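Local coordinates for protein gamma-glutamyltranspeptidase (Streptomyces lincolnensis, PDB 6J3A) that probably cleaves or transfers gamma-glutamyl or related amide-linked groups, as an LmbA-like gamma-glutamyltranspeptidase homologue of the Ntn-hydrolase superfamily, though its exact reaction is unsettled, at residues A[19-24]-A[610-615]; A[307-311]-A[343-349]. Numbering follows the deposited sequence.

Contact 1: residues A[19-24]-A[610-615]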
ATOM      1  N   HIS A  19      -7.804   0.888   7.414  1.00 29.75           N
ATOM      2  CA  HIS A  19      -7.396  -0.512   7.584  1.00 29.43           C
ATOM      3  C   HIS A  19      -7.341  -1.284   6.261  1.00 29.30           C
ATOM      4  O   HIS A  19      -8.327  -1.345   5.516  1.00 30.53           O
ATOM      5  CB  HIS A  19      -8.343  -1.235   8.525  1.00 29.80           C
ATOM      6  CG  HIS A  19      -7.722  -2.396   9.233  1.00 29.79           C
ATOM      7  ND1 HIS A  19      -7.321  -3.542   8.583  1.00 29.69           N
ATOM      8  CD2 HIS A  19      -7.456  -2.595  10.545  1.00 30.33           C
ATOM      9  CE1 HIS A  19      -6.828  -4.395   9.461  1.00 30.13           C
ATOM     10  NE2 HIS A  19      -6.895  -3.843  10.659  1.00 30.76           N
ATOM     11  N   TRP A  20      -6.196  -1.914   6.011  1.00 28.31           N
ATOM     12  CA  TRP A  20      -5.892  -2.556   4.722  1.00 27.50           C
ATOM     13  C   TRP A  20      -6.897  -3.654   4.334  1.00 27.13           C
ATOM     14  O   TRP A  20      -7.236  -3.807   3.161  1.00 27.39           O
ATOM     15  CB  TRP A  20      -4.446  -3.112   4.711  1.00 26.42           C
ATOM     16  CG  TRP A  20      -4.239  -4.293   5.609  1.00 26.15           C
ATOM     17  CD1 TRP A  20      -4.456  -5.609   5.302  1.00 25.56           C
ATOM     18  CD2 TRP A  20      -3.788  -4.267   6.968  1.00 26.36           C
ATOM     19  NE1 TRP A  20      -4.180  -6.401   6.389  1.00 25.42           N
ATOM     20  CE2 TRP A  20      -3.772  -5.606   7.427  1.00 26.15           C
ATOM     21  CE3 TRP A  20      -3.413  -3.243   7.851  1.00 26.25           C
ATOM     22  CZ2 TRP A  20      -3.379  -5.949   8.731  1.00 26.27           C
ATOM     23  CZ3 TRP A  20      -3.023  -3.585   9.145  1.00 26.56           C
ATOM     24  CH2 TRP A  20      -3.008  -4.927   9.571  1.00 26.20           C
ATOM     25  N   LEU A  21      -7.349  -4.409   5.332  1.00 26.65           N
ATOM     26  CA  LEU A  21      -8.321  -5.476   5.139  1.00 26.41           C
ATOM     27  C   LEU A  21      -9.623  -4.927   4.568  1.00 26.01           C
ATOM     28  O   LEU A  21     -10.236  -5.538   3.684  1.00 24.40           O
ATOM     29  CB  LEU A  21      -8.591  -6.200   6.466  1.00 26.81           C
ATOM     30  CG  LEU A  21      -7.475  -7.052   7.101  1.00 26.83           C
ATOM     31  CD1 LEU A  21      -7.919  -7.547   8.466  1.00 26.94           C
ATOM     32  CD2 LEU A  21      -7.074  -8.244   6.251  1.00 26.70           C
ATOM     33  N   ALA A  22     -10.027  -3.761   5.063  1.00 26.21           N
ATOM     34  CA  ALA A  22     -11.247  -3.114   4.590  1.00 26.33           C
ATOM     35  C   ALA A  22     -11.054  -2.518   3.196  1.00 26.30           C
ATOM     36  O   ALA A  22     -11.961  -2.571   2.362  1.00 27.48           O
ATOM     37  CB  ALA A  22     -11.690  -2.049   5.574  1.00 26.43           C
ATOM     38  N   SER A  23      -9.872  -1.959   2.946  1.00 26.38           N
ATOM     39  CA  SER A  23      -9.552  -1.410   1.630  1.00 25.84           C
ATOM     40  C   SER A  23      -9.660  -2.475   0.567  1.00 26.42           C
ATOM     41  O   SER A  23     -10.374  -2.303  -0.425  1.00 26.40           O
ATOM     42  CB  SER A  23      -8.143  -0.851   1.609  1.00 25.56           C
ATOM     43  OG  SER A  23      -8.064   0.340   2.347  1.00 25.45           O
ATOM     44  N   GLN A  24      -8.954  -3.580   0.799  1.00 26.64           N
ATOM     45  CA  GLN A  24      -8.852  -4.654  -0.181  1.00 26.64           C
ATOM     46  C   GLN A  24     -10.177  -5.386  -0.367  1.00 26.42           C
ATOM     47  O   GLN A  24     -10.455  -5.895  -1.455  1.00 26.68           O
ATOM     48  CB  GLN A  24      -7.732  -5.632   0.211  1.00 27.16           C
ATOM     49  CG  GLN A  24      -7.427  -6.754  -0.788  1.00 27.44           C
ATOM     50  CD  GLN A  24      -7.371  -6.293  -2.241  1.00 28.94           C
ATOM     51  OE1 GLN A  24      -6.551  -5.448  -2.596  1.00 29.42           O
ATOM     52  NE2 GLN A  24      -8.255  -6.849  -3.091  1.00 28.53           N
ATOM     53  N   MET A 610       0.834   2.237  11.047  1.00 29.11           N
ATOM     54  CA  MET A 610       0.905   1.138  10.064  1.00 29.08           C
ATOM     55  C   MET A 610      -0.384   0.329   9.926  1.00 27.48           C
ATOM     56  O   MET A 610      -0.433  -0.864  10.230  1.00 26.36           O
ATOM     57  CB  MET A 610       2.110   0.209  10.306  1.00 30.45           C
ATOM     58  CG  MET A 610       3.024   0.577  11.442  1.00 32.49           C
ATOM     59  SD  MET A 610       3.868   2.159  11.318  1.00 34.22           S
ATOM     60  CE  MET A 610       4.127   2.345  13.087  1.00 33.84           C
ATOM     61  N   GLN A 611      -1.416   0.998   9.439  1.00 26.43           N
ATOM     62  CA  GLN A 611      -2.752   0.416   9.392  1.00 26.50           C
ATOM     63  C   GLN A 611      -3.560   0.936   8.209  1.00 25.79           C
ATOM     64  O   GLN A 611      -4.109   0.146   7.432  1.00 26.19           O
ATOM     65  CB  GLN A 611      -3.467   0.705  10.712  1.00 26.36           C
ATOM     66  CG  GLN A 611      -4.734  -0.094  10.947  1.00 26.88           C
ATOM     67  CD  GLN A 611      -5.459   0.362  12.201  1.00 27.77           C
ATOM     68  OE1 GLN A 611      -6.676   0.537  12.192  1.00 28.70           O
ATOM     69  NE2 GLN A 611      -4.705   0.593  13.279  1.00 27.75           N
ATOM     70  N   GLY A 612      -3.647   2.261   8.098  1.00 24.58           N
ATOM     71  CA  GLY A 612      -4.269   2.920   6.961  1.00 24.54           C
ATOM     72  C   GLY A 612      -3.585   2.503   5.670  1.00 24.96           C
ATOM     73  O   GLY A 612      -2.356   2.310   5.629  1.00 23.80           O
ATOM     74  N   TYR A 613      -4.373   2.334   4.612  1.00 24.89           N
ATOM     75  CA  TYR A 613      -3.835   1.793   3.369  1.00 24.43           C
ATOM     76  C   TYR A 613      -4.755   2.084   2.190  1.00 24.38           C
ATOM     77  O   TYR A 613      -5.986   1.960   2.311  1.00 24.33           O
ATOM     78  CB  TYR A 613      -3.585   0.276   3.506  1.00 23.59           C
ATOM     79  CG  TYR A 613      -2.396  -0.233   2.704  1.00 22.74           C
ATOM     80  CD1 TYR A 613      -1.086   0.222   2.970  1.00 22.67           C
ATOM     81  CD2 TYR A 613      -2.570  -1.186   1.692  1.00 22.28           C
ATOM     82  CE1 TYR A 613       0.011  -0.253   2.238  1.00 22.84           C
ATOM     83  CE2 TYR A 613      -1.488  -1.670   0.956  1.00 22.39           C
ATOM     84  CZ  TYR A 613      -0.198  -1.210   1.221  1.00 22.49           C
ATOM     85  OH  TYR A 613       0.859  -1.700   0.473  1.00 21.41           O
ATOM     86  N   ALA A 614      -4.139   2.484   1.074  1.00 23.84           N
ATOM     87  CA  ALA A 614      -4.830   2.660  -0.199  1.00 24.99           C
ATOM     88  C   ALA A 614      -4.568   1.479  -1.141  1.00 25.83           C
ATOM     89  O   ALA A 614      -3.474   0.900  -1.137  1.00 25.83           O
ATOM     90  CB  ALA A 614      -4.404   3.963  -0.858  1.00 24.89           C
ATOM     91  N   VAL A 615      -5.577   1.113  -1.930  1.00 26.51           N
ATOM     92  CA  VAL A 615      -5.403   0.123  -3.004  1.00 28.17           C
ATOM     93  C   VAL A 615      -6.171   0.540  -4.249  1.00 28.72           C
ATOM     94  O   VAL A 615      -7.241   1.145  -4.154  1.00 30.87           O
ATOM     95  CB  VAL A 615      -5.819  -1.324  -2.594  1.00 28.53           C
ATOM     96  CG1 VAL A 615      -5.125  -1.735  -1.307  1.00 28.95           C
ATOM     97  CG2 VAL A 615      -7.328  -1.489  -2.437  1.00 28.52           C
TER
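The first turn of helix 20-31, residues 20-24, runs almost alongside strand 613-615: the axes of these short segments come within 7.6 Å and diverge by only 17°, both pointing the same way. Backbones are nearest at the helix start, where the CA atoms of H19 and G612 lie 4.7 Å apart. Here Q611 O takes a weak hydrogen bond from W20 N (3.3 Å) and a CA-H...O contact from H19 CA (3.4 Å). H19 is the N-cap; its ND1 accepts weakly from L21 N at 3.4 Å. One turn on, S23 OG donates to Y613 O at 2.6 Å, tying the helix to the strand backbone. W20 CB meets Y613 CB in apolar contact at 3.7 Å, and V615 CG2 rests 3.7 Å from the carbonyl S23 O. Side-chain ends cross to the second subunit: W20 NE1 bonds Q9 O, Q24 NE2 bonds E31, and Y613 OH bonds A614 O, all on that chain. A helix on an antiparallel sheet is consistent with the layered alpha/beta fold of Ntn hydrolases. Within this chain 613-616 is an outermost strand, bonded to 13-17 through Y613-S17 and V615-V15, while helix 36-50 packs against A22 and H19.

Contact 2: residues A[307-311]-A[343-349]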
ATOM      1  N   GLU A 307      -5.103  30.048  14.913  1.00 35.37           N
ATOM      2  CA  GLU A 307      -5.994  31.097  15.398  1.00 35.21           C
ATOM      3  C   GLU A 307      -7.350  31.068  14.682  1.00 33.68           C
ATOM      4  O   GLU A 307      -8.395  31.188  15.319  1.00 33.77           O
ATOM      5  CB  GLU A 307      -5.322  32.472  15.272  1.00 34.92           C
ATOM      6  CG  GLU A 307      -4.069  32.626  16.128  1.00 34.50           C
ATOM      7  CD  GLU A 307      -4.302  32.159  17.542  1.00 35.23           C
ATOM      8  OE1 GLU A 307      -3.865  31.037  17.868  1.00 33.98           O
ATOM      9  OE2 GLU A 307      -4.969  32.897  18.307  1.00 36.15           O
ATOM     10  N   GLY A 308      -7.325  30.886  13.369  1.00 31.78           N
ATOM     11  CA  GLY A 308      -8.553  30.749  12.588  1.00 31.58           C
ATOM     12  C   GLY A 308      -9.392  29.560  13.026  1.00 31.59           C
ATOM     13  O   GLY A 308     -10.607  29.669  13.172  1.00 31.28           O
ATOM     14  N   CYS A 309      -8.730  28.427  13.252  1.00 32.75           N
ATOM     15  CA  CYS A 309      -9.377  27.228  13.786  1.00 32.08           C
ATOM     16  C   CYS A 309     -10.040  27.455  15.154  1.00 32.75           C
ATOM     17  O   CYS A 309     -11.183  27.031  15.363  1.00 32.27           O
ATOM     18  CB  CYS A 309      -8.375  26.090  13.874  1.00 31.39           C
ATOM     19  SG  CYS A 309      -9.056  24.608  14.635  1.00 31.11           S
ATOM     20  N   LYS A 310      -9.331  28.123  16.067  1.00 33.16           N
ATOM     21  CA  LYS A 310      -9.897  28.493  17.380  1.00 33.72           C
ATOM     22  C   LYS A 310     -11.207  29.266  17.237  1.00 33.43           C
ATOM     23  O   LYS A 310     -12.200  28.939  17.877  1.00 33.94           O
ATOM     24  CB  LYS A 310      -8.880  29.293  18.223  1.00 34.76           C
ATOM     25  CG  LYS A 310      -7.989  28.402  19.093  1.00 35.81           C
ATOM     26  CD  LYS A 310      -6.495  28.600  18.884  1.00 36.06           C
ATOM     27  CE  LYS A 310      -5.826  29.342  20.013  1.00 36.54           C
ATOM     28  NZ  LYS A 310      -4.345  29.239  19.880  1.00 37.19           N
ATOM     29  N   LEU A 311     -11.207  30.269  16.369  1.00 33.23           N
ATOM     30  CA  LEU A 311     -12.387  31.096  16.155  1.00 32.33           C
ATOM     31  C   LEU A 311     -13.521  30.307  15.512  1.00 31.84           C
ATOM     32  O   LEU A 311     -14.681  30.536  15.831  1.00 33.09           O
ATOM     33  CB  LEU A 311     -12.041  32.314  15.292  1.00 32.67           C
ATOM     34  CG  LEU A 311     -10.972  33.277  15.828  1.00 32.59           C
ATOM     35  CD1 LEU A 311     -10.595  34.291  14.763  1.00 32.45           C
ATOM     36  CD2 LEU A 311     -11.434  33.986  17.090  1.00 32.81           C
ATOM     37  N   LEU A 343      -9.771  39.438  14.222  1.00 42.23           N
ATOM     38  CA  LEU A 343      -9.515  38.862  15.541  1.00 44.23           C
ATOM     39  C   LEU A 343      -8.290  37.946  15.598  1.00 43.43           C
ATOM     40  O   LEU A 343      -7.861  37.559  16.690  1.00 44.47           O
ATOM     41  CB  LEU A 343     -10.750  38.098  16.036  1.00 47.19           C
ATOM     42  CG  LEU A 343     -12.034  38.921  16.193  1.00 49.17           C
ATOM     43  CD1 LEU A 343     -13.219  37.997  16.414  1.00 49.71           C
ATOM     44  CD2 LEU A 343     -11.899  39.924  17.336  1.00 50.01           C
ATOM     45  N   VAL A 344      -7.749  37.581  14.435  1.00 41.74           N
ATOM     46  CA  VAL A 344      -6.443  36.924  14.350  1.00 40.87           C
ATOM     47  C   VAL A 344      -5.385  37.991  14.656  1.00 40.76           C
ATOM     48  O   VAL A 344      -5.231  38.944  13.896  1.00 40.84           O
ATOM     49  CB  VAL A 344      -6.183  36.297  12.956  1.00 39.67           C
ATOM     50  CG1 VAL A 344      -4.843  35.576  12.925  1.00 38.85           C
ATOM     51  CG2 VAL A 344      -7.290  35.321  12.569  1.00 38.82           C
ATOM     52  N   GLY A 345      -4.686  37.830  15.774  1.00 40.57           N
ATOM     53  CA  GLY A 345      -3.664  38.781  16.215  1.00 41.85           C
ATOM     54  C   GLY A 345      -2.286  38.175  16.101  1.00 43.01           C
ATOM     55  O   GLY A 345      -2.143  36.999  15.774  1.00 43.59           O
ATOM     56  N   ASP A 346      -1.270  38.988  16.368  1.00 45.00           N
ATOM     57  CA  ASP A 346       0.121  38.528  16.372  1.00 46.18           C
ATOM     58  C   ASP A 346       0.365  37.429  17.400  1.00 45.41           C
ATOM     59  O   ASP A 346       1.169  36.523  17.161  1.00 44.01           O
ATOM     60  CB  ASP A 346       1.070  39.697  16.648  1.00 48.49           C
ATOM     61  CG  ASP A 346       1.128  40.701  15.500  1.00 51.54           C
ATOM     62  OD1 ASP A 346       0.503  40.479  14.435  1.00 50.52           O
ATOM     63  OD2 ASP A 346       1.810  41.735  15.676  1.00 55.17           O
ATOM     64  N   LYS A 347      -0.331  37.530  18.534  1.00 45.83           N
ATOM     65  CA  LYS A 347      -0.229  36.570  19.638  1.00 45.28           C
ATOM     66  C   LYS A 347      -1.327  35.500  19.607  1.00 43.18           C
ATOM     67  O   LYS A 347      -2.382  35.654  18.975  1.00 41.16           O
ATOM     68  CB  LYS A 347      -0.234  37.295  20.996  1.00 47.69           C
ATOM     69  CG  LYS A 347       1.135  37.410  21.657  1.00 50.52           C
ATOM     70  CD  LYS A 347       2.188  38.106  20.793  1.00 52.26           C
ATOM     71  CE  LYS A 347       3.445  38.481  21.587  1.00 54.09           C
ATOM     72  NZ  LYS A 347       3.958  37.411  22.501  1.00 55.99           N
ATOM     73  N   ALA A 348      -1.048  34.412  20.309  1.00 41.23           N
ATOM     74  CA  ALA A 348      -1.928  33.258  20.340  1.00 39.59           C
ATOM     75  C   ALA A 348      -3.027  33.520  21.354  1.00 38.38           C
ATOM     76  O   ALA A 348      -2.746  33.916  22.489  1.00 38.86           O
ATOM     77  CB  ALA A 348      -1.143  32.014  20.721  1.00 39.06           C
ATOM     78  N   SER A 349      -4.270  33.318  20.930  1.00 36.18           N
ATOM     79  CA  SER A 349      -5.428  33.420  21.804  1.00 36.14           C
ATOM     80  C   SER A 349      -5.516  32.195  22.735  1.00 37.04           C
ATOM     81  O   SER A 349      -5.315  31.064  22.303  1.00 36.53           O
ATOM     82  CB  SER A 349      -6.706  33.542  20.962  1.00 36.01           C
ATOM     83  OG  SER A 349      -7.859  33.730  21.774  1.00 36.19           O
TER
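The aliphatic root of E307 lies over V344, CB to CG1 at 3.9 Å, while its carboxylate reaches on to the far end of segment 343-349. There OE2 of E307 accepts a short, nearly straight hydrogen bond from S349 N, 2.7 Å with an angle of 168° at the hydrogen. The other oxygen, E307 OE1, is held by a salt bridge from K310 NZ at 2.7 Å, so lysine and glutamate, three residues apart on one helix, meet on its loop-facing side. The lysine also brushes the loop: K310 CE is only 2.9 Å from S349 O, a tight contact, and NZ of K310 lies 3.2 Å from that same oxygen at an angle too poor for a hydrogen bond. One helical turn after E307, the chemistry turns apolar. L311 CD1 touches L343 CB at 4.0 Å and V344 CG2 at 4.1 Å. Segment 343-349 thus bows out between its two points of attachment, with D346 and K347 at the exposed bend. The same helix also reaches the bend through H303, one turn earlier, which donates to G345 O. From outside the helix, R574 pairs by backbone with A348, and its side chain bonds D346 O weakly. The arrangement is helix-to-loop packing: an irregular segment leaving helix 334-341 folds back across helix 299-319, with leucine and valine contacts at one end and a buried carboxylate receiving a loop backbone amide at the other.

The two contacts do not touch: their centres are 37 Å apart and their nearest atoms about 23 Å. Contact 1 brings the two ends of the chain together, 586 residues apart in sequence, and contact 2, spanning 32, is nested inside that long loop. Their settings differ too: contact 1 is buried, its centre 17 Å from the chain centre and beside the second subunit, whereas contact 2, at 26 Å, involves no other protein chain. Beyond 343-349 the chain leads, through the unmodelled 384-420, to strand 424-428, which neighbours 13-17 in the sheet. In gamma-glutamyltranspeptidases the nucleophilic threonine opens the small subunit made by autoproteolysis; here that point would probably fall just before 424-428.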